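Local coordinates for glycosyl hydrolase BlGH5_18 (Bifidobacterium longum subsp. infantis, PDB 7LQX), which probably hydrolyses glycosidic linkages in the breakdown of N-glycans, as a glycoside hydrolase of family GH5, subfamily 18, at residues Thr289-Ala301 and Pro342-Tyr354. Residues are numbered along the deposited sequence; the frame is centred on the assembly and turned at random.
Sequences TPEFCRDTIAKAA and PIGRAFAEMAQEY
The flat guanidinium of R294 has the methyl of A346 over the centre of one face, 3.6 Å above its plane, and the carboxylate of E349 at its edge. R294 NE and R294 NH2 both donate to E349 OE2, at 3.0 Å each, a side-on salt bridge with guanidinium and carboxylate planes only 18° apart. With CG anti to the carbonyl carbon (chi1 -64°), the extended R294 chain brings the group over A346 to E349; a water joins R294 NH2, weakly, to P342 O. I297 CD1 lies at the edge of the F347 ring, 3.5 Å from F347 CD1, while C293 SG approaches obliquely, 5.2 Å from the ring centroid. The Y354 ring has M350 O in plane at its edge and meets A301 CB obliquely; a second water links its hydroxyl to A298 O. Selenomethionine M350 lays SE against R294 CA at 3.8 Å and its CB against I297. Toward the N-terminal ends P290 CG lies beside P342 CB, and I343 CG1 packs on C293 CB. The axes of the two helix segments approach to 8.4 Å and cross at -19°, nearly parallel, as successive outer helices of the GH5 (beta/alpha)8 barrel; strand 306-312, between them in sequence, receives C293, I343 and F347.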
ATOM      1  N   THR A 289      30.183  12.994  11.879  1.00  9.10           N
ATOM      2  CA  THR A 289      29.765  11.620  11.645  1.00  9.56           C
ATOM      3  C   THR A 289      30.939  10.665  11.453  1.00  9.50           C
ATOM      4  O   THR A 289      30.839   9.515  11.891  1.00  9.02           O
ATOM      5  CB  THR A 289      28.754  11.474  10.498  1.00 11.02           C
ATOM      6  OG1 THR A 289      29.368  11.823   9.255  1.00  9.84           O
ATOM      7  CG2 THR A 289      27.524  12.346  10.739  1.00 11.48           C
ATOM      8  N   PRO A 290      32.059  11.056  10.836  1.00  9.43           N
ATOM      9  CA  PRO A 290      33.172  10.089  10.744  1.00 11.29           C
ATOM     10  C   PRO A 290      33.712   9.695  12.108  1.00 10.76           C
ATOM     11  O   PRO A 290      33.991   8.512  12.351  1.00 10.34           O
ATOM     12  CB  PRO A 290      34.207  10.814   9.868  1.00 10.14           C
ATOM     13  CG  PRO A 290      33.370  11.793   9.050  1.00 11.74           C
ATOM     14  CD  PRO A 290      32.310  12.259  10.015  1.00 10.33           C
ATOM     15  N   GLU A 291      33.870  10.667  13.012  1.00 10.65           N
ATOM     16  CA  GLU A 291      34.359  10.367  14.355  1.00 11.46           C
ATOM     17  C   GLU A 291      33.346   9.548  15.140  1.00  9.67           C
ATOM     18  O   GLU A 291      33.721   8.643  15.893  1.00 10.31           O
ATOM     19  CB  GLU A 291      34.671  11.664  15.102  1.00 14.16           C
ATOM     20  CG  GLU A 291      35.920  12.379  14.614  1.00 31.75           C
ATOM     21  CD  GLU A 291      35.935  13.853  14.982  1.00 44.68           C
ATOM     22  OE1 GLU A 291      35.586  14.185  16.135  1.00 44.70           O
ATOM     23  OE2 GLU A 291      36.285  14.680  14.112  1.00 43.70           O
ATOM     24  N   PHE A 292      32.061   9.862  14.994  1.00  9.63           N
ATOM     25  CA  PHE A 292      31.027   9.058  15.626  1.00 10.41           C
ATOM     26  C   PHE A 292      31.103   7.609  15.162  1.00  8.95           C
ATOM     27  O   PHE A 292      30.958   6.681  15.966  1.00  8.50           O
ATOM     28  CB  PHE A 292      29.657   9.642  15.294  1.00  9.50           C
ATOM     29  CG  PHE A 292      28.527   8.786  15.752  1.00  8.03           C
ATOM     30  CD1 PHE A 292      28.064   8.879  17.054  1.00  9.39           C
ATOM     31  CD2 PHE A 292      27.948   7.866  14.903  1.00  7.75           C
ATOM     32  CE1 PHE A 292      27.026   8.086  17.487  1.00  8.66           C
ATOM     33  CE2 PHE A 292      26.926   7.066  15.336  1.00  8.10           C
ATOM     34  CZ  PHE A 292      26.467   7.173  16.635  1.00  7.57           C
ATOM     35  N   CYS A 293      31.320   7.401  13.863  1.00  8.38           N
ATOM     36  CA  CYS A 293      31.425   6.056  13.310  1.00  8.16           C
ATOM     37  C   CYS A 293      32.602   5.310  13.921  1.00  9.49           C
ATOM     38  O   CYS A 293      32.449   4.192  14.428  1.00  9.11           O
ATOM     39  CB  CYS A 293      31.562   6.173  11.790  1.00  9.00           C
ATOM     40  SG  CYS A 293      31.924   4.647  10.904  1.00  9.84           S
ATOM     41  N   ARG A 294      33.783   5.928  13.908  1.00  8.03           N
ATOM     42  CA  ARG A 294      34.960   5.266  14.448  1.00  9.81           C
ATOM     43  C   ARG A 294      34.789   4.957  15.931  1.00 10.37           C
ATOM     44  O   ARG A 294      35.083   3.845  16.382  1.00 10.75           O
ATOM     45  CB  ARG A 294      36.199   6.129  14.235  1.00 10.99           C
ATOM     46  CG  ARG A 294      36.569   6.356  12.784  1.00 14.68           C
ATOM     47  CD  ARG A 294      37.943   7.022  12.671  1.00 16.96           C
ATOM     48  NE  ARG A 294      38.279   7.386  11.297  1.00 21.94           N
ATOM     49  CZ  ARG A 294      38.034   8.573  10.749  1.00 29.65           C
ATOM     50  NH1 ARG A 294      37.464   9.535  11.462  1.00 24.74           N
ATOM     51  NH2 ARG A 294      38.369   8.801   9.487  1.00 33.28           N
ATOM     52  N   ASP A 295      34.343   5.942  16.716  1.00  9.40           N
ATOM     53  CA  ASP A 295      34.239   5.742  18.158  1.00  9.17           C
ATOM     54  C   ASP A 295      33.164   4.722  18.503  1.00  8.31           C
ATOM     55  O   ASP A 295      33.345   3.896  19.405  1.00  8.33           O
ATOM     56  CB  ASP A 295      33.919   7.075  18.838  1.00 10.96           C
ATOM     57  CG  ASP A 295      35.114   8.003  18.915  1.00 15.22           C
ATOM     58  OD1 ASP A 295      36.259   7.561  18.679  1.00 16.85           O
ATOM     59  OD2 ASP A 295      34.897   9.190  19.229  1.00 17.70           O
ATOM     60  N   THR A 296      32.030   4.771  17.803  1.00  8.11           N
ATOM     61  CA  THR A 296      30.968   3.803  18.058  1.00  7.19           C
ATOM     62  C   THR A 296      31.446   2.383  17.805  1.00  8.55           C
ATOM     63  O   THR A 296      31.151   1.475  18.588  1.00  7.86           O
ATOM     64  CB  THR A 296      29.748   4.120  17.196  1.00  8.02           C
ATOM     65  OG1 THR A 296      29.153   5.336  17.659  1.00  8.27           O
ATOM     66  CG2 THR A 296      28.709   3.015  17.270  1.00  7.44           C
ATOM     67  N   ILE A 297      32.187   2.174  16.718  1.00  7.69           N
ATOM     68  CA  ILE A 297      32.659   0.835  16.384  1.00  8.93           C
ATOM     69  C   ILE A 297      33.752   0.388  17.341  1.00  9.24           C
ATOM     70  O   ILE A 297      33.748  -0.757  17.806  1.00  9.59           O
ATOM     71  CB  ILE A 297      33.092   0.765  14.910  1.00  9.35           C
ATOM     72  CG1 ILE A 297      31.858   0.927  14.020  1.00  9.89           C
ATOM     73  CG2 ILE A 297      33.803  -0.553  14.627  1.00 11.37           C
ATOM     74  CD1 ILE A 297      32.184   1.192  12.568  1.00 10.87           C
ATOM     75  N   ALA A 298      34.692   1.272  17.667  1.00  8.47           N
ATOM     76  CA  ALA A 298      35.732   0.895  18.619  1.00  9.73           C
ATOM     77  C   ALA A 298      35.131   0.490  19.957  1.00 10.72           C
ATOM     78  O   ALA A 298      35.625  -0.432  20.618  1.00 11.35           O
ATOM     79  CB  ALA A 298      36.713   2.046  18.802  1.00 11.86           C
ATOM     80  N   LYS A 299      34.066   1.168  20.384  1.00  8.47           N
ATOM     81  CA  LYS A 299      33.396   0.768  21.616  1.00  8.17           C
ATOM     82  C   LYS A 299      32.637  -0.540  21.428  1.00  9.02           C
ATOM     83  O   LYS A 299      32.745  -1.451  22.254  1.00  8.35           O
ATOM     84  CB  LYS A 299      32.478   1.883  22.120  1.00  8.84           C
ATOM     85  CG  LYS A 299      33.244   3.066  22.734  1.00  9.68           C
ATOM     86  CD  LYS A 299      32.324   4.089  23.388  1.00  9.19           C
ATOM     87  CE  LYS A 299      33.081   5.239  23.990  1.00 10.87           C
ATOM     88  NZ  LYS A 299      32.211   6.016  24.933  1.00 12.67           N
ATOM     89  N   ALA A 300      31.862  -0.659  20.349  1.00  7.80           N
ATOM     90  CA  ALA A 300      31.094  -1.882  20.136  1.00  8.65           C
ATOM     91  C   ALA A 300      31.994  -3.114  20.117  1.00  8.20           C
ATOM     92  O   ALA A 300      31.604  -4.181  20.610  1.00  8.64           O
ATOM     93  CB  ALA A 300      30.280  -1.781  18.844  1.00  8.49           C
ATOM     94  N   ALA A 301      33.194  -2.993  19.556  1.00  8.12           N
ATOM     95  CA  ALA A 301      34.120  -4.115  19.482  1.00  8.23           C
ATOM     96  C   ALA A 301      34.600  -4.563  20.854  1.00  8.73           C
ATOM     97  O   ALA A 301      35.264  -5.603  20.949  1.00  9.28           O
ATOM     98  CB  ALA A 301      35.308  -3.755  18.590  1.00 12.05           C
ATOM     99  N   PRO A 342      33.021  11.197   3.598  1.00 10.47           N
ATOM    100  CA  PRO A 342      34.013  10.991   4.666  1.00 11.17           C
ATOM    101  C   PRO A 342      33.663   9.844   5.597  1.00  9.55           C
ATOM    102  O   PRO A 342      34.552   9.092   6.008  1.00 10.61           O
ATOM    103  CB  PRO A 342      34.048  12.356   5.366  1.00 10.48           C
ATOM    104  CG  PRO A 342      33.730  13.324   4.259  1.00 10.87           C
ATOM    105  CD  PRO A 342      32.657  12.623   3.452  1.00 10.31           C
ATOM    106  N   ILE A 343      32.384   9.669   5.932  1.00  8.95           N
ATOM    107  CA  ILE A 343      32.013   8.559   6.806  1.00  8.42           C
ATOM    108  C   ILE A 343      32.274   7.211   6.138  1.00  9.37           C
ATOM    109  O   ILE A 343      32.590   6.227   6.817  1.00  9.30           O
ATOM    110  CB  ILE A 343      30.553   8.700   7.295  1.00  9.02           C
ATOM    111  CG1 ILE A 343      30.268   7.672   8.399  1.00  8.70           C
ATOM    112  CG2 ILE A 343      29.575   8.549   6.131  1.00  8.79           C
ATOM    113  CD1 ILE A 343      28.895   7.821   9.017  1.00  8.98           C
ATOM    114  N   GLY A 344      32.134   7.135   4.810  1.00  9.91           N
ATOM    115  CA  GLY A 344      32.463   5.905   4.105  1.00  9.85           C
ATOM    116  C   GLY A 344      33.928   5.535   4.248  1.00  9.39           C
ATOM    117  O   GLY A 344      34.274   4.368   4.473  1.00  9.81           O
ATOM    118  N   ARG A 345      34.809   6.529   4.146  1.00  9.89           N
ATOM    119  CA  ARG A 345      36.227   6.278   4.378  1.00 10.93           C
ATOM    120  C   ARG A 345      36.472   5.813   5.810  1.00 10.08           C
ATOM    121  O   ARG A 345      37.279   4.905   6.048  1.00 12.09           O
ATOM    122  CB  ARG A 345      37.031   7.543   4.062  1.00 13.96           C
ATOM    123  CG  ARG A 345      36.877   8.059   2.636  1.00 15.49           C
ATOM    124  CD  ARG A 345      37.605   9.409   2.417  1.00 16.74           C
ATOM    125  NE  ARG A 345      37.353   9.997   1.104  1.00 18.98           N
ATOM    126  CZ  ARG A 345      37.902   9.563  -0.025  1.00 20.89           C
ATOM    127  NH1 ARG A 345      37.617  10.156  -1.174  1.00 19.64           N
ATOM    128  NH2 ARG A 345      38.732   8.530  -0.008  1.00 26.25           N
ATOM    129  N   ALA A 346      35.766   6.404   6.778  1.00 10.25           N
ATOM    130  CA  ALA A 346      35.939   5.990   8.166  1.00 11.20           C
ATOM    131  C   ALA A 346      35.482   4.551   8.375  1.00 11.22           C
ATOM    132  O   ALA A 346      36.158   3.776   9.064  1.00 11.27           O
ATOM    133  CB  ALA A 346      35.172   6.929   9.098  1.00 11.97           C
ATOM    134  N   PHE A 347      34.340   4.176   7.800  1.00  9.65           N
ATOM    135  CA  PHE A 347      33.850   2.812   7.971  1.00  9.36           C
ATOM    136  C   PHE A 347      34.787   1.811   7.316  1.00  9.83           C
ATOM    137  O   PHE A 347      35.055   0.747   7.888  1.00  8.93           O
ATOM    138  CB  PHE A 347      32.434   2.691   7.419  1.00  9.35           C
ATOM    139  CG  PHE A 347      31.726   1.421   7.814  1.00  8.10           C
ATOM    140  CD1 PHE A 347      31.579   1.077   9.150  1.00  8.32           C
ATOM    141  CD2 PHE A 347      31.182   0.588   6.856  1.00  9.04           C
ATOM    142  CE1 PHE A 347      30.911  -0.081   9.521  1.00 10.22           C
ATOM    143  CE2 PHE A 347      30.512  -0.568   7.228  1.00  9.99           C
ATOM    144  CZ  PHE A 347      30.381  -0.897   8.558  1.00  9.11           C
ATOM    145  N   ALA A 348      35.328   2.151   6.141  1.00 10.25           N
ATOM    146  CA  ALA A 348      36.319   1.294   5.504  1.00 10.33           C
ATOM    147  C   ALA A 348      37.525   1.096   6.411  1.00 11.92           C
ATOM    148  O   ALA A 348      38.057  -0.017   6.519  1.00 11.51           O
ATOM    149  CB  ALA A 348      36.751   1.897   4.167  1.00 11.76           C
ATOM    150  N   GLU A 349      37.976   2.169   7.067  1.00 11.18           N
ATOM    151  CA  GLU A 349      39.113   2.065   7.974  1.00 14.24           C
ATOM    152  C   GLU A 349      38.790   1.149   9.143  1.00 11.08           C
ATOM    153  O   GLU A 349      39.634   0.363   9.585  1.00 12.59           O
ATOM    154  CB  GLU A 349      39.497   3.451   8.491  1.00 14.39           C
ATOM    155  CG  GLU A 349      40.128   4.353   7.444  1.00 21.10           C
ATOM    156  CD  GLU A 349      40.013   5.838   7.780  1.00 35.82           C
ATOM    157  OE1 GLU A 349      40.224   6.672   6.871  1.00 41.23           O
ATOM    158  OE2 GLU A 349      39.708   6.176   8.944  1.00 34.59           O
HETATM  159  N   MSE A 350      37.573   1.228   9.651  1.00 10.80           N
HETATM  160  CA  MSE A 350      37.197   0.401  10.788  1.00 10.32           C
HETATM  161  C   MSE A 350      37.121  -1.066  10.385  1.00 11.09           C
HETATM  162  O   MSE A 350      37.542  -1.944  11.139  1.00 10.74           O
HETATM  163  CB  MSE A 350      35.876   0.879  11.374  1.00 12.26           C
HETATM  164  CG  MSE A 350      35.947   2.270  11.993  1.00 11.10           C
HETATM  165 SE   MSE A 350      37.313   2.495  13.349  1.00 24.50          SE
HETATM  166  CE  MSE A 350      38.847   2.936  12.253  1.00 32.03           C
ATOM    167  N   ALA A 351      36.589  -1.348   9.199  1.00  9.10           N
ATOM    168  CA  ALA A 351      36.550  -2.727   8.733  1.00 11.05           C
ATOM    169  C   ALA A 351      37.958  -3.290   8.611  1.00 11.66           C
ATOM    170  O   ALA A 351      38.220  -4.432   9.010  1.00 11.16           O
ATOM    171  CB  ALA A 351      35.828  -2.796   7.391  1.00 11.83           C
ATOM    172  N   GLN A 352      38.886  -2.493   8.091  1.00 11.23           N
ATOM    173  CA  GLN A 352      40.262  -2.954   7.967  1.00 14.22           C
ATOM    174  C   GLN A 352      40.883  -3.215   9.335  1.00 12.18           C
ATOM    175  O   GLN A 352      41.650  -4.171   9.503  1.00 14.97           O
ATOM    176  CB  GLN A 352      41.084  -1.928   7.184  1.00 16.08           C
ATOM    177  CG  GLN A 352      42.440  -2.457   6.728  1.00 24.22           C
ATOM    178  CD  GLN A 352      42.340  -3.344   5.495  1.00 41.37           C
ATOM    179  OE1 GLN A 352      41.349  -3.302   4.763  1.00 42.47           O
ATOM    180  NE2 GLN A 352      43.369  -4.150   5.261  1.00 53.21           N
ATOM    181  N   GLU A 353      40.566  -2.382  10.327  1.00 12.39           N
ATOM    182  CA  GLU A 353      41.161  -2.544  11.650  1.00 15.41           C
ATOM    183  C   GLU A 353      40.577  -3.739  12.398  1.00 13.03           C
ATOM    184  O   GLU A 353      41.297  -4.420  13.140  1.00 13.76           O
ATOM    185  CB  GLU A 353      40.958  -1.264  12.467  1.00 15.80           C
ATOM    186  CG  GLU A 353      41.579  -1.298  13.852  1.00 23.32           C
ATOM    187  CD  GLU A 353      41.473   0.034  14.575  1.00 43.00           C
ATOM    188  OE1 GLU A 353      41.808   0.084  15.778  1.00 49.04           O
ATOM    189  OE2 GLU A 353      41.054   1.027  13.943  1.00 45.95           O
ATOM    190  N   TYR A 354      39.282  -4.013  12.229  1.00 10.77           N
ATOM    191  CA  TYR A 354      38.591  -4.947  13.107  1.00 11.39           C
ATOM    192  C   TYR A 354      38.201  -6.276  12.475  1.00 11.68           C
ATOM    193  O   TYR A 354      37.925  -7.221  13.219  1.00 11.42           O
ATOM    194  CB  TYR A 354      37.339  -4.295  13.729  1.00 10.51           C
ATOM    195  CG  TYR A 354      37.703  -3.304  14.802  1.00 11.06           C
ATOM    196  CD1 TYR A 354      37.954  -3.712  16.103  1.00 12.67           C
ATOM    197  CD2 TYR A 354      37.841  -1.961  14.506  1.00 14.90           C
ATOM    198  CE1 TYR A 354      38.322  -2.799  17.076  1.00 13.68           C
ATOM    199  CE2 TYR A 354      38.209  -1.049  15.474  1.00 17.35           C
ATOM    200  CZ  TYR A 354      38.441  -1.475  16.758  1.00 17.44           C
ATOM    201  OH  TYR A 354      38.806  -0.572  17.726  1.00 20.81           O
TER
HETATM  202  O   HOH W   1      36.916  10.182   7.040  1.00 21.70           O
HETATM  203  O   HOH W   2      38.262  -1.242  20.294  1.00 22.86           O